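Local coordinates for protein glutathione S-transferase (Cupriavidus metallidurans, PDB 4MK3) that probably acts as a glutathione transferase and binds glutathione sulfinic acid in a pocket to which both subunits of its dimer contribute, at residues A34-V39 against D179-C184; G121-A126 against L186-F191; R148-I153 against F193-W198; A159-L164 against H202-A207. One frame throughout, in Å; residues are numbered along the deposited sequence.

Contact 1 joins the thioredoxin-like N-terminal domain to the helical C-terminal domain, and contacts 2, 3 and 4 lie within the latter. Contacts 1 and 2 both use helix 177-192, with centres about 11 Å apart. Contacts 2 and 3 follow with about 8 Å between centres. Contacts 3 and 4 share helix 143-164 at a centre separation of about 15 Å, and contact 4 returns to contact 2 where Met160 CE lies 3.6 Å from Leu122 CD1. Contacts 1, 2 and 3 lie nearest the ligand: the side chain of Lys36 in contact 1 is about 5 Å from a bound glutathione sulfinic acid, whereas Arg148 and Lys152 in contact 3 grip the ligand held by the second subunit.

Contact 1: residues A34-V39 against D179-C184; sequences ARKVRV and DVAVGC
Lys36 and Cys184 meet in the interface between the thioredoxin-like N-terminal domain and the all-helical C-terminal domain of the glutathione transferase fold, where helix 32-44 packs on helix 177-192. The segment axes pass 9.2 Å apart and their directions differ by 138°, and the CA atoms of Lys36 and Ala181 come within 5.9 Å. The thiol of Cys184, placed beside its own backbone N (chi1 -73°), presses on the backbone of the other helix, with SG 3.5 Å from Lys36 N. The extended chain of Arg35 runs past the same sulfur, its CD 3.8 Å from Cys184 SG. One turn on, Val39 and Val180 meet tip to tip, CG1 to CG1 at 3.5 Å. Lys36 passes Val180 at about a right angle and rests its CD 4.0 Å from Ala181 CB; a bend at chi3 (62°) then carries the ammonium away to salt bridges with Glu116 and Asp120 and a hydrogen bond to Ser85, a residue of the ligand pocket. The guanidinium of Arg35 is held at three nitrogens: NE on Thr221, NH2 on the carbonyl of Phe218, and NH1 on a water 3.0 Å away in the guanidinium plane. That water donates in turn to the carbonyl O of Cys184, 2.9 Å from it, so a polar bridge flanks the apolar seam. Behind helix 32-44, Val37 packs on Leu25 of strand 24-27 and on Ile88 of helix 85-94; beyond helix 177-192, Val182 touches Phe208 of helix 203-212.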
loop_
_atom_site.group_PDB
_atom_site.type_symbol
_atom_site.label_atom_id
_atom_site.label_comp_id
_atom_site.label_asym_id
_atom_site.label_seq_id
_atom_site.Cartn_x
_atom_site.Cartn_y
_atom_site.Cartn_z
ATOM N N ALA A 34 7.718 9.487 -1.350
ATOM C CA ALA A 34 8.669 9.824 -2.388
ATOM C C ALA A 34 10.087 9.844 -1.827
ATOM O O ALA A 34 11.035 9.465 -2.518
ATOM C CB ALA A 34 8.336 11.164 -3.016
ATOM N N ARG A 35 10.242 10.225 -0.555
ATOM C CA ARG A 35 11.583 10.238 0.028
ATOM C C ARG A 35 12.146 8.828 0.097
ATOM O O ARG A 35 13.318 8.611 -0.169
ATOM C CB ARG A 35 11.624 10.873 1.412
ATOM C CG ARG A 35 13.061 11.047 1.902
ATOM C CD ARG A 35 13.148 11.465 3.331
ATOM N NE ARG A 35 14.504 11.870 3.682
ATOM C CZ ARG A 35 14.836 12.393 4.842
ATOM N NH1 ARG A 35 13.917 12.513 5.800
ATOM N NH2 ARG A 35 16.071 12.800 5.063
ATOM N N LYS A 36 11.298 7.867 0.443
ATOM C CA LYS A 36 11.718 6.472 0.434
ATOM C C LYS A 36 12.296 6.062 -0.915
ATOM O O LYS A 36 13.365 5.448 -1.005
ATOM C CB LYS A 36 10.545 5.564 0.836
ATOM C CG LYS A 36 10.854 4.071 0.780
ATOM C CD LYS A 36 9.664 3.200 1.211
ATOM C CE LYS A 36 8.493 3.408 0.277
ATOM N NZ LYS A 36 7.372 2.457 0.521
ATOM N N VAL A 37 11.596 6.418 -1.995
ATOM C CA VAL A 37 12.065 6.108 -3.332
ATOM C C VAL A 37 13.361 6.842 -3.664
ATOM O O VAL A 37 14.277 6.270 -4.228
ATOM C CB VAL A 37 10.981 6.444 -4.369
ATOM C CG1 VAL A 37 11.562 6.428 -5.789
ATOM C CG2 VAL A 37 9.792 5.501 -4.213
ATOM N N ARG A 38 13.440 8.114 -3.314
ATOM C CA ARG A 38 14.642 8.871 -3.581
ATOM C C ARG A 38 15.845 8.318 -2.820
ATOM O O ARG A 38 16.952 8.274 -3.356
ATOM C CB ARG A 38 14.420 10.335 -3.262
ATOM C CG ARG A 38 13.326 10.955 -4.105
ATOM C CD ARG A 38 13.088 12.358 -3.682
ATOM N NE ARG A 38 14.264 13.167 -3.921
ATOM C CZ ARG A 38 14.548 14.262 -3.243
ATOM N NH1 ARG A 38 13.747 14.632 -2.266
ATOM N NH2 ARG A 38 15.633 14.968 -3.535
ATOM N N VAL A 39 15.628 7.880 -1.589
ATOM C CA VAL A 39 16.708 7.244 -0.830
ATOM C C VAL A 39 17.165 5.959 -1.525
ATOM O O VAL A 39 18.360 5.732 -1.681
ATOM C CB VAL A 39 16.299 7.002 0.630
ATOM C CG1 VAL A 39 17.293 6.064 1.330
ATOM C CG2 VAL A 39 16.185 8.340 1.373
ATOM N N ASP A 179 14.878 -0.418 6.800
ATOM C CA ASP A 179 15.469 0.741 7.457
ATOM C C ASP A 179 15.153 2.026 6.736
ATOM O O ASP A 179 14.841 3.042 7.371
ATOM C CB ASP A 179 16.977 0.510 7.550
ATOM C CG ASP A 179 17.287 -0.781 8.237
ATOM O OD1 ASP A 179 17.068 -0.874 9.476
ATOM O OD2 ASP A 179 17.701 -1.727 7.532
ATOM N N VAL A 180 15.248 2.008 5.409
ATOM C CA VAL A 180 14.881 3.192 4.627
ATOM C C VAL A 180 13.463 3.652 4.977
ATOM O O VAL A 180 13.228 4.827 5.255
ATOM C CB VAL A 180 14.977 2.900 3.119
ATOM C CG1 VAL A 180 14.517 4.092 2.299
ATOM C CG2 VAL A 180 16.379 2.525 2.715
ATOM N N ALA A 181 12.538 2.709 4.957
ATOM C CA ALA A 181 11.127 3.013 5.151
ATOM C C ALA A 181 10.886 3.559 6.564
ATOM O O ALA A 181 10.205 4.571 6.753
ATOM C CB ALA A 181 10.298 1.791 4.860
ATOM N N VAL A 182 11.449 2.900 7.567
ATOM C CA VAL A 182 11.309 3.344 8.951
ATOM C C VAL A 182 11.935 4.718 9.156
ATOM O O VAL A 182 11.322 5.606 9.747
ATOM C CB VAL A 182 11.894 2.297 9.933
ATOM C CG1 VAL A 182 11.956 2.863 11.347
ATOM C CG2 VAL A 182 11.060 1.012 9.891
ATOM N N GLY A 183 13.122 4.937 8.591
ATOM C CA GLY A 183 13.779 6.216 8.704
ATOM C C GLY A 183 12.966 7.353 8.117
ATOM O O GLY A 183 12.912 8.470 8.642
ATOM N N CYS A 184 12.354 7.086 6.969
ATOM C CA CYS A 184 11.497 8.079 6.328
ATOM C C CYS A 184 10.258 8.407 7.161
ATOM O O CYS A 184 9.835 9.583 7.242
ATOM C CB CYS A 184 11.094 7.622 4.928
ATOM S SG CYS A 184 12.473 7.732 3.719
HETATM O O HOH W 1 10.987 11.787 5.784
#

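Contact 2: residues G121-A126 against L186-F191; sequences GLLDAA and LAYLDF
Leu123 faces Tyr188, and Ala126 faces Leu189, across two helices running nearly the same way, their segment axes 10.5 Å apart at closest and inclined by 22°; the CA atoms in each of the two pairs are 7.9 Å apart. The seam is wholly apolar. Leu123 sends one methyl, CD2, against the root of the Tyr188 side chain, where it lies 3.8 Å from both CB and CD2. The tyrosine ring is carried across toward helix 106-134 because its CG stands anti to the backbone N (chi1 -174°), and its CE2 corner then meets Ala126 CB at 4.0 Å, with the methyl near the ring plane. On the adjoining side Leu122 and Leu189 reach toward each other tip to tip: CD2 of Leu122 sits 4.0 Å from CD2 of Leu189 and equally near its CG and CD1. Pro32 covers both Leu123 and Tyr188, while Leu157 of helix 143-164 packs against Leu122. The side chain of Tyr188 is about 6 Å from a bound glutathione sulfinic acid, and Tyr33, which lines that ligand, is hydrogen-bonded to Asp124. The contact joins helices 106-134 and 177-192 inside the C-terminal domain, the helix bundle of the glutathione transferase fold.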
loop_
_atom_site.group_PDB
_atom_site.type_symbol
_atom_site.label_atom_id
_atom_site.label_comp_id
_atom_site.label_asym_id
_atom_site.label_seq_id
_atom_site.Cartn_x
_atom_site.Cartn_y
_atom_site.Cartn_z
ATOM N N GLY A 121 2.288 2.237 6.601
ATOM C CA GLY A 121 1.021 2.337 7.326
ATOM C C GLY A 121 0.993 3.434 8.359
ATOM O O GLY A 121 -0.042 4.110 8.564
ATOM N N LEU A 122 2.111 3.626 9.043
ATOM C CA LEU A 122 2.275 4.758 9.949
ATOM C C LEU A 122 2.100 6.058 9.132
ATOM O O LEU A 122 1.337 6.959 9.528
ATOM C CB LEU A 122 3.643 4.682 10.641
ATOM C CG LEU A 122 3.927 5.752 11.685
ATOM C CD1 LEU A 122 5.099 5.328 12.557
ATOM C CD2 LEU A 122 4.230 7.126 11.085
ATOM N N LEU A 123 2.775 6.152 7.985
ATOM C CA LEU A 123 2.606 7.304 7.109
ATOM C C LEU A 123 1.166 7.501 6.643
ATOM O O LEU A 123 0.687 8.637 6.605
ATOM C CB LEU A 123 3.528 7.191 5.891
ATOM C CG LEU A 123 5.025 7.316 6.204
ATOM C CD1 LEU A 123 5.826 7.112 4.925
ATOM C CD2 LEU A 123 5.345 8.630 6.826
ATOM N N ASP A 124 0.471 6.415 6.303
ATOM C CA ASP A 124 -0.912 6.544 5.838
ATOM C C ASP A 124 -1.753 7.228 6.916
ATOM O O ASP A 124 -2.564 8.098 6.616
ATOM C CB ASP A 124 -1.520 5.181 5.538
ATOM C CG ASP A 124 -0.889 4.471 4.333
ATOM O OD1 ASP A 124 -0.256 5.124 3.454
ATOM O OD2 ASP A 124 -1.107 3.230 4.250
ATOM N N ALA A 125 -1.550 6.816 8.163
ATOM C CA ALA A 125 -2.299 7.360 9.287
ATOM C C ALA A 125 -1.913 8.820 9.534
ATOM O O ALA A 125 -2.772 9.672 9.794
ATOM C CB ALA A 125 -2.050 6.538 10.520
ATOM N N ALA A 126 -0.620 9.106 9.451
ATOM C CA ALA A 126 -0.136 10.465 9.652
ATOM C C ALA A 126 -0.679 11.402 8.570
ATOM O O ALA A 126 -1.115 12.521 8.867
ATOM C CB ALA A 126 1.393 10.485 9.675
ATOM N N LEU A 186 9.946 8.019 10.567
ATOM C CA LEU A 186 10.297 8.725 11.785
ATOM C C LEU A 186 10.669 10.175 11.507
ATOM O O LEU A 186 10.253 11.079 12.221
ATOM C CB LEU A 186 11.434 8.010 12.500
ATOM C CG LEU A 186 11.154 6.604 13.017
ATOM C CD1 LEU A 186 12.419 6.024 13.626
ATOM C CD2 LEU A 186 9.998 6.645 14.022
ATOM N N ALA A 187 11.410 10.405 10.415
ATOM C CA ALA A 187 11.755 11.755 10.024
ATOM C C ALA A 187 10.517 12.573 9.641
ATOM O O ALA A 187 10.468 13.784 9.862
ATOM C CB ALA A 187 12.756 11.723 8.843
ATOM N N TYR A 188 9.525 11.907 9.050
ATOM C CA TYR A 188 8.282 12.597 8.722
ATOM C C TYR A 188 7.553 13.068 9.974
ATOM O O TYR A 188 7.039 14.185 10.014
ATOM C CB TYR A 188 7.360 11.734 7.870
ATOM C CG TYR A 188 6.144 12.484 7.405
ATOM C CD1 TYR A 188 6.235 13.440 6.406
ATOM C CD2 TYR A 188 4.893 12.220 7.935
ATOM C CE1 TYR A 188 5.115 14.133 5.973
ATOM C CE2 TYR A 188 3.784 12.893 7.500
ATOM C CZ TYR A 188 3.898 13.835 6.512
ATOM O OH TYR A 188 2.781 14.543 6.076
ATOM N N LEU A 189 7.517 12.220 11.005
ATOM C CA LEU A 189 6.940 12.635 12.275
ATOM C C LEU A 189 7.706 13.807 12.871
ATOM O O LEU A 189 7.091 14.753 13.345
ATOM C CB LEU A 189 6.902 11.458 13.244
ATOM C CG LEU A 189 5.944 10.304 12.917
ATOM C CD1 LEU A 189 6.021 9.230 14.014
ATOM C CD2 LEU A 189 4.500 10.748 12.726
ATOM N N ASP A 190 9.042 13.768 12.837
ATOM C CA ASP A 190 9.823 14.944 13.288
ATOM C C ASP A 190 9.424 16.248 12.566
ATOM O O ASP A 190 9.356 17.323 13.155
ATOM C CB ASP A 190 11.321 14.731 13.061
ATOM C CG ASP A 190 11.947 13.686 13.965
ATOM O OD1 ASP A 190 11.470 13.417 15.094
ATOM O OD2 ASP A 190 12.984 13.123 13.548
ATOM N N PHE A 191 9.186 16.104 11.268
ATOM C CA PHE A 191 8.912 17.227 10.388
ATOM C C PHE A 191 7.494 17.761 10.569
ATOM O O PHE A 191 7.302 18.951 10.751
ATOM C CB PHE A 191 9.135 16.750 8.937
ATOM C CG PHE A 191 8.843 17.780 7.879
ATOM C CD1 PHE A 191 9.506 18.986 7.859
ATOM C CD2 PHE A 191 7.930 17.506 6.874
ATOM C CE1 PHE A 191 9.235 19.922 6.869
ATOM C CE2 PHE A 191 7.663 18.434 5.890
ATOM C CZ PHE A 191 8.319 19.641 5.896
#

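Contact 3: residues R148-I153 against F193-W198; sequences RQRSKI and FPDIAW. With GSF (L-gamma-glutamyl-3-sulfino-L-alanylglycine), chain E.
Arg150 and Asp195 form a salt bridge that ties the turn after helix 177-192 to helix 143-164, the helix that also carries Arg148 and Lys152, which reach the ligand bound in the second subunit. Arg150 NH1 donates to Asp195 OD2 at 2.9 Å with an N-H...O angle of 152°, coming nearly in line with the C-O bond, while the guanidinium and carboxylate planes stand 53° apart. A water in the guanidinium plane accepts from Arg150 NH2 at 2.7 Å and gives a weak bond to Asp195 OD1, so both carboxylate oxygens are linked to the one arginine. NH2 also lies 3.7 Å from Phe193 CE2 at the ring edge, with the planes 74° apart, so the charge meets the rim of the ring. The turn is a type I beta turn from Phe193 to Ile196, closed by the bond from Ile196 N to Phe193 O, and it presents the side chains of Phe193, Asp195 and Ile196 to the helix. A leucine in place of Arg150 would probably leave the carboxylate of Asp195 without its charged mate and the turn less firmly tied. Next to the salt bridge, Ile153 and Ile196 cross at about a right angle, CD1 to CD1 at 4.1 Å. Outside the loop contact, the extended chain of Arg148 sets NE and NH2 each 2.8 Å from O31 of the ligand's glycyl carboxylate, and Lys152 NZ donates to the same O31 at 2.7 Å. The same ligand is hydrogen-bonded to Ser31, Lys70 and Ser85 of the second subunit, whose Val55 and Leu68 carbonyls also accept from Arg148 NH2 and Lys152 NZ.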
loop_
_atom_site.group_PDB
_atom_site.type_symbol
_atom_site.label_atom_id
_atom_site.label_comp_id
_atom_site.label_asym_id
_atom_site.label_seq_id
_atom_site.Cartn_x
_atom_site.Cartn_y
_atom_site.Cartn_z
ATOM N N ARG A 148 -8.394 7.928 16.056
ATOM C CA ARG A 148 -8.121 6.600 15.527
ATOM C C ARG A 148 -6.783 6.591 14.795
ATOM O O ARG A 148 -5.926 5.710 14.983
ATOM C CB ARG A 148 -9.247 6.168 14.574
ATOM C CG ARG A 148 -9.112 4.734 14.064
ATOM C CD ARG A 148 -10.239 4.350 13.100
ATOM N NE ARG A 148 -10.217 2.916 12.818
ATOM C CZ ARG A 148 -10.767 1.980 13.591
ATOM N NH1 ARG A 148 -11.399 2.299 14.719
ATOM N NH2 ARG A 148 -10.673 0.705 13.232
ATOM N N GLN A 149 -6.588 7.553 13.913
ATOM C CA GLN A 149 -5.341 7.580 13.170
ATOM C C GLN A 149 -4.137 7.802 14.078
ATOM O O GLN A 149 -3.091 7.164 13.887
ATOM C CB GLN A 149 -5.391 8.636 12.056
ATOM C CG GLN A 149 -6.567 8.465 11.059
ATOM C CD GLN A 149 -6.684 7.060 10.447
ATOM O OE1 GLN A 149 -7.791 6.548 10.230
ATOM N NE2 GLN A 149 -5.573 6.460 10.163
ATOM N N ARG A 150 -4.264 8.696 15.053
ATOM C CA ARG A 150 -3.158 8.933 15.965
ATOM C C ARG A 150 -2.868 7.694 16.808
ATOM O O ARG A 150 -1.711 7.416 17.117
ATOM C CB ARG A 150 -3.409 10.170 16.819
ATOM C CG ARG A 150 -3.138 11.446 16.037
ATOM C CD ARG A 150 -3.500 12.672 16.866
ATOM N NE ARG A 150 -3.231 13.913 16.142
ATOM C CZ ARG A 150 -2.109 14.621 16.243
ATOM N NH1 ARG A 150 -1.129 14.222 17.036
ATOM N NH2 ARG A 150 -1.966 15.738 15.539
ATOM N N SER A 151 -3.893 6.918 17.139
ATOM C CA SER A 151 -3.662 5.675 17.870
ATOM C C SER A 151 -2.888 4.658 17.021
ATOM O O SER A 151 -2.081 3.908 17.558
ATOM C CB SER A 151 -4.972 5.073 18.363
ATOM O OG SER A 151 -5.521 5.879 19.390
ATOM N N LYS A 152 -3.109 4.634 15.706
ATOM C CA LYS A 152 -2.378 3.723 14.844
ATOM C C LYS A 152 -0.920 4.138 14.842
ATOM O O LYS A 152 -0.035 3.292 14.799
ATOM C CB LYS A 152 -2.889 3.776 13.407
ATOM C CG LYS A 152 -4.322 3.252 13.227
ATOM C CD LYS A 152 -4.714 3.291 11.739
ATOM C CE LYS A 152 -6.194 3.008 11.504
ATOM N NZ LYS A 152 -6.571 1.662 12.025
ATOM N N ILE A 153 -0.663 5.445 14.826
ATOM C CA ILE A 153 0.722 5.914 14.809
ATOM C C ILE A 153 1.431 5.443 16.079
ATOM O O ILE A 153 2.540 4.895 15.998
ATOM C CB ILE A 153 0.813 7.444 14.677
ATOM C CG1 ILE A 153 0.240 7.898 13.332
ATOM C CG2 ILE A 153 2.263 7.921 14.827
ATOM C CD1 ILE A 153 -0.015 9.427 13.225
ATOM N N PHE A 193 4.820 16.270 12.681
ATOM C CA PHE A 193 4.142 15.968 13.942
ATOM C C PHE A 193 5.109 16.022 15.123
ATOM O O PHE A 193 5.275 15.036 15.857
ATOM C CB PHE A 193 3.489 14.583 13.876
ATOM C CG PHE A 193 2.315 14.522 12.933
ATOM C CD1 PHE A 193 2.489 14.178 11.604
ATOM C CD2 PHE A 193 1.044 14.812 13.383
ATOM C CE1 PHE A 193 1.400 14.141 10.746
ATOM C CE2 PHE A 193 -0.038 14.775 12.536
ATOM C CZ PHE A 193 0.147 14.427 11.205
ATOM N N PRO A 194 5.752 17.178 15.319
ATOM C CA PRO A 194 6.708 17.262 16.430
ATOM C C PRO A 194 6.052 17.042 17.792
ATOM O O PRO A 194 6.767 16.776 18.761
ATOM C CB PRO A 194 7.258 18.684 16.313
ATOM C CG PRO A 194 6.212 19.442 15.565
ATOM C CD PRO A 194 5.637 18.450 14.595
ATOM N N ASP A 195 4.723 17.128 17.854
ATOM C CA ASP A 195 3.961 16.846 19.078
ATOM C C ASP A 195 3.867 15.367 19.449
ATOM O O ASP A 195 3.514 15.030 20.582
ATOM C CB ASP A 195 2.536 17.394 18.944
ATOM C CG ASP A 195 1.834 16.900 17.678
ATOM O OD1 ASP A 195 2.372 17.121 16.571
ATOM O OD2 ASP A 195 0.752 16.283 17.786
ATOM N N ILE A 196 4.138 14.479 18.501
ATOM C CA ILE A 196 4.143 13.055 18.784
ATOM C C ILE A 196 5.539 12.689 19.269
ATOM O O ILE A 196 6.469 12.541 18.484
ATOM C CB ILE A 196 3.722 12.227 17.545
ATOM C CG1 ILE A 196 2.287 12.596 17.150
ATOM C CG2 ILE A 196 3.847 10.728 17.821
ATOM C CD1 ILE A 196 1.757 11.912 15.888
ATOM N N ALA A 197 5.676 12.538 20.590
ATOM C CA ALA A 197 6.988 12.509 21.216
ATOM C C ALA A 197 7.642 11.129 21.211
ATOM O O ALA A 197 8.045 10.615 22.262
ATOM C CB ALA A 197 6.878 13.037 22.637
ATOM N N TRP A 198 7.787 10.538 20.029
ATOM C CA TRP A 198 8.337 9.198 19.933
ATOM C C TRP A 198 9.759 9.102 20.469
ATOM O O TRP A 198 10.171 8.054 20.934
ATOM C CB TRP A 198 8.262 8.681 18.498
ATOM C CG TRP A 198 9.105 9.419 17.488
ATOM C CD1 TRP A 198 8.708 10.455 16.688
ATOM C CD2 TRP A 198 10.468 9.161 17.155
ATOM N NE1 TRP A 198 9.741 10.856 15.888
ATOM C CE2 TRP A 198 10.832 10.070 16.140
ATOM C CE3 TRP A 198 11.421 8.248 17.613
ATOM C CZ2 TRP A 198 12.106 10.101 15.592
ATOM C CZ3 TRP A 198 12.678 8.272 17.065
ATOM C CH2 TRP A 198 13.016 9.187 16.055
HETATM C CB1 GSF E . -5.386 -1.982 3.587
HETATM C CG1 GSF E . -6.319 -2.891 4.376
HETATM C CD1 GSF E . -7.503 -2.146 4.952
HETATM O OE1 GSF E . -7.608 -0.935 4.945
HETATM C C1 GSF E . -3.971 -3.821 2.704
HETATM O O11 GSF E . -4.246 -4.911 3.266
HETATM O O12 GSF E . -3.708 -3.813 1.472
HETATM N N1 GSF E . -3.080 -1.565 2.893
HETATM C CA1 GSF E . -3.971 -2.547 3.506
HETATM N N2 GSF E . -8.514 -2.931 5.488
HETATM C CA2 GSF E . -9.649 -2.331 6.105
HETATM C CB2 GSF E . -10.802 -3.279 6.080
HETATM S SG2 GSF E . -11.594 -3.406 4.516
HETATM O O1S GSF E . -12.961 -3.884 4.786
HETATM O O2S GSF E . -10.815 -4.346 3.658
HETATM C C2 GSF E . -9.410 -2.146 7.588
HETATM O O2 GSF E . -8.958 -3.063 8.267
HETATM N N3 GSF E . -9.737 -0.914 8.143
HETATM C CA3 GSF E . -9.584 -0.712 9.555
HETATM C C3 GSF E . -8.955 0.647 9.884
HETATM O O31 GSF E . -8.973 1.035 11.090
HETATM O O32 GSF E . -8.437 1.358 8.997
HETATM O O HOH W 2 -0.194 17.691 15.174
#

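Contact 4: residues A159-L164 against H202-A207; sequences AMSTGL and HPNLVA
The imidazole of His202 and the carboxamide of Asn204 both close on Ser161. A water at the imidazole edge, in the ring plane, sits 2.9 Å from His202 ND1 and donates to Ser161 OG at 2.8 Å, while Ser161 CB approaches the ring obliquely, 3.5 Å from ND1. Asn204 CG stands between its backbone N and carbonyl carbon (chi1 66°), which brings the carboxamide to Ser161 for two bonds. Asn204 ND2 donates to Ser161 O at 3.0 Å, almost straight (161°), with the carbonyl oxygen lying in the amide plane and the donor on one of its lone pairs. Ser161 OG gives its proton to Asn204 OD1 at 2.8 Å, tilted out of the carbonyl plane. The serine hydroxyl thus donates to the amide and accepts from the water, which fixes its rotation. ND2 of Asn204 also reaches the carbonyl of Ala165. A leucine in place of Asn204 would probably leave the carbonyl of Ser161 without this donor and its hydroxyl held by the water alone, freer to turn. Nearby, Leu164 and Leu205 lie alongside each other, pointing opposite ways, CD2 to CD2 at 4.0 Å. The CA atoms of Ser161 and Leu205 lie 6.1 Å apart, and the segment axes pass at 9.2 Å, inclined by 77°. This steep crossing seats the start of helix 203-212, with His202 at its N-cap position, on the final turns of helix 143-164, within the helical C-terminal domain of the glutathione transferase fold.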
loop_
_atom_site.group_PDB
_atom_site.type_symbol
_atom_site.label_atom_id
_atom_site.label_comp_id
_atom_site.label_asym_id
_atom_site.label_seq_id
_atom_site.Cartn_x
_atom_site.Cartn_y
_atom_site.Cartn_z
ATOM N N ALA A 159 5.402 -0.967 17.863
ATOM C CA ALA A 159 5.785 -2.166 17.121
ATOM C C ALA A 159 7.158 -2.015 16.489
ATOM O O ALA A 159 7.938 -2.970 16.442
ATOM C CB ALA A 159 4.741 -2.509 16.053
ATOM N N MET A 160 7.468 -0.832 15.977
ATOM C CA MET A 160 8.786 -0.620 15.386
ATOM C C MET A 160 9.849 -0.791 16.473
ATOM O O MET A 160 10.895 -1.396 16.227
ATOM C CB MET A 160 8.915 0.770 14.788
ATOM C CG MET A 160 8.111 0.989 13.521
ATOM S SD MET A 160 8.198 2.727 13.038
ATOM C CE MET A 160 7.366 2.693 11.461
ATOM N N SER A 161 9.608 -0.229 17.652
ATOM C CA SER A 161 10.586 -0.336 18.718
ATOM C C SER A 161 10.715 -1.809 19.171
ATOM O O SER A 161 11.829 -2.307 19.376
ATOM C CB SER A 161 10.195 0.576 19.886
ATOM O OG SER A 161 11.080 0.444 20.992
ATOM N N THR A 162 9.595 -2.505 19.303
ATOM C CA THR A 162 9.609 -3.922 19.701
ATOM C C THR A 162 10.346 -4.771 18.654
ATOM O O THR A 162 11.168 -5.635 18.996
ATOM C CB THR A 162 8.183 -4.413 19.917
ATOM O OG1 THR A 162 7.639 -3.714 21.047
ATOM C CG2 THR A 162 8.162 -5.927 20.232
ATOM N N GLY A 163 10.090 -4.481 17.384
ATOM C CA GLY A 163 10.682 -5.237 16.282
ATOM C C GLY A 163 12.166 -5.011 16.122
ATOM O O GLY A 163 12.914 -5.950 15.838
ATOM N N LEU A 164 12.611 -3.771 16.259
ATOM C CA LEU A 164 14.030 -3.449 16.142
ATOM C C LEU A 164 14.778 -4.053 17.322
ATOM O O LEU A 164 15.903 -4.533 17.174
ATOM C CB LEU A 164 14.243 -1.942 16.078
ATOM C CG LEU A 164 15.674 -1.446 16.086
ATOM C CD1 LEU A 164 16.439 -1.946 14.833
ATOM C CD2 LEU A 164 15.741 0.071 16.149
ATOM N N HIS A 202 10.973 5.882 22.917
ATOM C CA HIS A 202 11.642 4.740 22.292
ATOM C C HIS A 202 13.113 5.012 22.013
ATOM O O HIS A 202 13.485 5.362 20.898
ATOM C CB HIS A 202 10.934 4.356 20.992
ATOM C CG HIS A 202 9.457 4.146 21.135
ATOM N ND1 HIS A 202 8.916 3.149 21.919
ATOM C CD2 HIS A 202 8.410 4.788 20.561
ATOM C CE1 HIS A 202 7.596 3.199 21.835
ATOM N NE2 HIS A 202 7.264 4.191 21.029
ATOM N N PRO A 203 13.967 4.815 23.029
ATOM C CA PRO A 203 15.395 5.086 22.863
ATOM C C PRO A 203 16.024 4.312 21.725
ATOM O O PRO A 203 16.915 4.849 21.058
ATOM C CB PRO A 203 15.988 4.641 24.195
ATOM C CG PRO A 203 14.914 4.863 25.169
ATOM C CD PRO A 203 13.634 4.541 24.438
ATOM N N ASN A 204 15.580 3.087 21.463
ATOM C CA ASN A 204 16.228 2.366 20.373
ATOM C C ASN A 204 15.954 2.986 19.002
ATOM O O ASN A 204 16.815 2.949 18.129
ATOM C CB ASN A 204 15.950 0.856 20.402
ATOM C CG ASN A 204 14.526 0.502 20.162
ATOM O OD1 ASN A 204 13.598 1.325 20.293
ATOM N ND2 ASN A 204 14.311 -0.763 19.826
ATOM N N LEU A 205 14.770 3.558 18.814
ATOM C CA LEU A 205 14.457 4.275 17.582
ATOM C C LEU A 205 15.256 5.563 17.471
ATOM O O LEU A 205 15.642 5.944 16.364
ATOM C CB LEU A 205 12.968 4.559 17.514
ATOM C CG LEU A 205 12.072 3.318 17.428
ATOM C CD1 LEU A 205 10.638 3.773 17.244
ATOM C CD2 LEU A 205 12.454 2.368 16.310
ATOM N N VAL A 206 15.499 6.239 18.593
ATOM C CA VAL A 206 16.352 7.423 18.580
ATOM C C VAL A 206 17.762 7.070 18.091
ATOM O O VAL A 206 18.324 7.761 17.239
ATOM C CB VAL A 206 16.401 8.093 19.946
ATOM C CG1 VAL A 206 17.382 9.252 19.952
ATOM C CG2 VAL A 206 15.009 8.557 20.325
ATOM N N ALA A 207 18.328 5.980 18.608
ATOM C CA ALA A 207 19.672 5.589 18.208
ATOM C C ALA A 207 19.698 5.218 16.723
ATOM O O ALA A 207 20.623 5.570 15.989
ATOM C CB ALA A 207 20.154 4.432 19.083
HETATM O O HOH W 3 10.563 1.387 23.548
#